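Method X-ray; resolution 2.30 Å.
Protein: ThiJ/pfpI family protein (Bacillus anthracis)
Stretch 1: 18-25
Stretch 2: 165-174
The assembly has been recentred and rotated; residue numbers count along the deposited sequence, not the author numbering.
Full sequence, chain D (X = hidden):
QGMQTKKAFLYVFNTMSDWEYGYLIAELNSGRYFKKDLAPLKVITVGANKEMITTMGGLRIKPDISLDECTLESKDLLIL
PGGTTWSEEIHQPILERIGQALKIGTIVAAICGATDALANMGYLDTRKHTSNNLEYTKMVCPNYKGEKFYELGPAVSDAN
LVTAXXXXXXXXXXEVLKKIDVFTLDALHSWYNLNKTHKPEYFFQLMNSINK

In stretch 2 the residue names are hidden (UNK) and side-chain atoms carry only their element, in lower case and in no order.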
# COMPACT_ATOMS: atom_id res chain seq x y z
N ASP D 18 -5.53 -1.79 -2.19
CA ASP D 18 -4.21 -2.11 -1.64
C ASP D 18 -3.44 -0.94 -1.08
O ASP D 18 -2.70 -1.09 -0.08
CB ASP D 18 -3.30 -2.75 -2.72
CG ASP D 18 -3.93 -4.02 -3.35
OD1 ASP D 18 -3.40 -5.13 -3.19
OD2 ASP D 18 -4.96 -3.88 -3.98
N TRP D 19 -3.60 0.22 -1.69
CA TRP D 19 -2.79 1.35 -1.32
C TRP D 19 -3.28 1.92 -0.01
O TRP D 19 -2.59 2.69 0.60
CB TRP D 19 -2.72 2.37 -2.43
CG TRP D 19 -3.92 3.11 -2.59
CD1 TRP D 19 -4.22 4.28 -1.99
CD2 TRP D 19 -5.04 2.74 -3.37
NE1 TRP D 19 -5.43 4.66 -2.34
CE2 TRP D 19 -5.98 3.73 -3.18
CE3 TRP D 19 -5.36 1.62 -4.16
CZ2 TRP D 19 -7.23 3.71 -3.79
CZ3 TRP D 19 -6.57 1.60 -4.79
CH2 TRP D 19 -7.51 2.63 -4.58
N GLU D 20 -4.46 1.49 0.45
CA GLU D 20 -5.17 2.25 1.50
C GLU D 20 -4.75 1.76 2.91
O GLU D 20 -4.73 2.55 3.86
CB GLU D 20 -6.67 2.23 1.28
CG GLU D 20 -7.05 3.16 0.16
CD GLU D 20 -8.46 3.17 -0.16
OE1 GLU D 20 -9.26 2.47 0.51
OE2 GLU D 20 -8.79 3.95 -1.11
N TYR D 21 -4.34 0.51 3.01
CA TYR D 21 -3.98 -0.12 4.32
C TYR D 21 -2.53 -0.49 4.45
O TYR D 21 -2.13 -0.83 5.52
CB TYR D 21 -4.87 -1.36 4.69
CG TYR D 21 -4.85 -2.34 3.62
CD1 TYR D 21 -3.76 -3.18 3.44
CD2 TYR D 21 -5.87 -2.34 2.63
CE1 TYR D 21 -3.70 -4.02 2.35
CE2 TYR D 21 -5.80 -3.20 1.58
CZ TYR D 21 -4.75 -4.03 1.45
OH TYR D 21 -4.69 -4.86 0.40
N GLY D 22 -1.72 -0.32 3.40
CA GLY D 22 -0.37 -0.86 3.36
C GLY D 22 0.65 -0.35 4.38
O GLY D 22 1.36 -1.12 4.97
N TYR D 23 0.74 0.97 4.49
CA TYR D 23 1.47 1.67 5.54
C TYR D 23 1.05 1.24 6.94
O TYR D 23 1.89 0.89 7.80
CB TYR D 23 1.20 3.16 5.41
CG TYR D 23 1.82 3.94 4.21
CD1 TYR D 23 3.18 4.01 4.03
CD2 TYR D 23 1.00 4.64 3.30
CE1 TYR D 23 3.72 4.72 3.02
CE2 TYR D 23 1.55 5.35 2.23
CZ TYR D 23 2.91 5.39 2.11
OH TYR D 23 3.51 6.08 1.10
N LEU D 24 -0.25 1.28 7.19
CA LEU D 24 -0.73 1.00 8.53
C LEU D 24 -0.40 -0.41 8.98
O LEU D 24 0.20 -0.62 10.01
CB LEU D 24 -2.24 1.28 8.64
CG LEU D 24 -2.89 1.17 10.02
CD1 LEU D 24 -2.06 1.98 11.16
CD2 LEU D 24 -4.33 1.62 9.94
N ILE D 25 -0.79 -1.39 8.18
CA ILE D 25 -0.61 -2.77 8.57
C ILE D 25 0.88 -3.25 8.70
O ILE D 25 1.22 -4.09 9.54
CB ILE D 25 -1.52 -3.74 7.72
CG1 ILE D 25 -1.10 -3.79 6.26
CG2 ILE D 25 -2.94 -3.43 7.99
CD1 ILE D 25 -1.47 -5.11 5.56
N UNK D 165 -10.15 9.93 3.75
CA UNK D 165 -10.17 9.75 2.33
C UNK D 165 -9.22 8.66 1.81
O UNK D 165 -8.17 8.50 2.37
c UNK D 165 -9.84 11.09 1.64
o UNK D 165 -10.15 10.98 0.28
N UNK D 166 -9.56 8.00 0.67
CA UNK D 166 -8.76 7.02 -0.02
C UNK D 166 -7.46 7.54 -0.57
O UNK D 166 -6.45 6.78 -0.66
N UNK D 167 -7.42 8.85 -0.84
CA UNK D 167 -6.15 9.42 -1.30
C UNK D 167 -5.16 9.74 -0.17
O UNK D 167 -4.06 10.15 -0.44
c UNK D 167 -6.91 11.85 -1.44
c UNK D 167 -6.32 10.66 -2.22
c UNK D 167 -7.22 10.28 -3.44
c UNK D 167 -7.54 12.86 -2.34
N UNK D 168 -5.55 9.51 1.07
CA UNK D 168 -4.76 9.92 2.23
C UNK D 168 -4.40 8.71 3.13
O UNK D 168 -4.65 8.73 4.35
c UNK D 168 -5.58 10.97 3.04
N UNK D 169 -3.74 7.66 2.56
CA UNK D 169 -3.33 6.53 3.43
C UNK D 169 -2.26 6.79 4.52
O UNK D 169 -2.26 6.10 5.56
c UNK D 169 -2.67 6.17 1.14
c UNK D 169 -2.85 5.48 2.43
c UNK D 169 -3.35 7.46 1.15
N UNK D 170 -1.35 7.74 4.30
CA UNK D 170 -0.30 8.09 5.30
C UNK D 170 -0.91 8.79 6.45
O UNK D 170 -0.52 8.53 7.62
c UNK D 170 2.95 10.13 4.18
c UNK D 170 2.79 7.91 5.49
c UNK D 170 0.69 9.09 4.74
c UNK D 170 2.15 8.80 4.41
N UNK D 171 -1.78 9.76 6.14
CA UNK D 171 -2.53 10.49 7.15
C UNK D 171 -3.45 9.55 7.96
O UNK D 171 -3.55 9.68 9.19
c UNK D 171 -2.68 12.80 6.09
c UNK D 171 -3.42 11.60 6.49
o UNK D 171 -1.01 13.50 4.63
c UNK D 171 -1.87 12.60 4.82
o UNK D 171 -2.11 11.62 4.00
N UNK D 172 -4.16 8.67 7.24
CA UNK D 172 -4.95 7.59 7.83
C UNK D 172 -4.09 6.79 8.81
O UNK D 172 -4.49 6.58 9.95
c UNK D 172 -8.34 4.70 8.37
c UNK D 172 -6.40 5.54 7.23
c UNK D 172 -5.54 6.73 6.74
c UNK D 172 -8.01 3.40 8.00
c UNK D 172 -6.83 3.17 7.34
c UNK D 172 -6.06 4.24 6.90
c UNK D 172 -7.56 5.76 7.99
N UNK D 173 -2.93 6.35 8.37
CA UNK D 173 -2.02 5.48 9.15
C UNK D 173 -1.50 6.22 10.38
O UNK D 173 -1.43 5.69 11.47
c UNK D 173 -0.85 4.97 8.27
N UNK D 174 -1.18 7.49 10.17
CA UNK D 174 -0.71 8.36 11.21
C UNK D 174 -1.71 8.55 12.31
O UNK D 174 -1.36 8.50 13.47
c UNK D 174 -1.67 11.49 12.96
c UNK D 174 0.57 10.58 11.57
s UNK D 174 -0.27 12.05 12.06
c UNK D 174 -0.30 9.72 10.61
O HOH W 1 -2.39 3.19 5.38

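Position 165 carries one carbon followed by one oxygen and points away from stretch 1, touching nothing there; this is a serine, Ser165, whose hydroxyl is hydrogen-bonded elsewhere in the structure. Position 166 has no side-chain atoms. Its CA lies 3.3 Å from OE2 of Glu20, and its carbonyl O accepts a hydrogen bond from Trp19 NE1 at 2.9 Å. With no side-chain atom the residue is Gly166; an ideal CB here would fall 2.6 Å from Glu20 OE2, a clash.

At position 167 four carbons fork at the first, with one arm two carbons long, the pattern of isoleucine; Ile167 points away from stretch 1. Position 168 bears a single carbon, also directed away, and is Ala168. Its N donates to Ser165 O at 3.1 Å, closing a type I turn, and the residue occupies the N-cap position of the helix that follows.

Position 169 has three carbons that close a ring onto the backbone N, which only proline does. The CB of Pro169 packs 3.3 Å from Trp19 O and 4.0 Å from Tyr23 CD2, while its CG lies 4.0 Å from Trp19 CD1, at the edge of the indole. Position 170 has four carbons forked at the second, hence leucine. Leu170 starts sideways, but its end reaches Tyr23: CD2 sits 4.0 Å from the centroid of the Tyr23 ring, almost on the ring normal, in a CH-pi contact.

Three carbons, the third carrying two oxygens, identify position 171 as Glu171, which does not reach stretch 1. Position 172 shows one carbon and then a six-carbon ring without a hydroxyl, a phenylalanine. The ring of Phe172 places CE2 3.9 Å from Leu24 CD2 and CD2 3.7 Å from Glu20 O. A lone carbon at position 173 marks Ala173; its CB is 4.0 Å from both Tyr23 CB and Leu24 CB. Position 174, an unbranched chain of two carbons, sulfur and one carbon, is Met174, pointing away.

The contact joins two helices whose axes approach to 8.1 Å at 39°. The helices are close: the CA atoms of Leu24 and Ala173 are 4.7 Å apart, and the CB of Ala173 points toward stretch 1. In the turn before the second helix, Gly166 leaves room for Glu20 OE2. Apolar packing dominates, with the Trp19–Gly166 bond as the one direct hydrogen bond. Between the helices, water 1 donates to Glu20 O and to Pro169 O, each at 2.9 Å, and weakly accepts from Leu24 N at 3.4 Å, at the kink where that N lacks a bond to the preceding turn.

Stretch 2, residues 165-174: SGIAPLEFAM
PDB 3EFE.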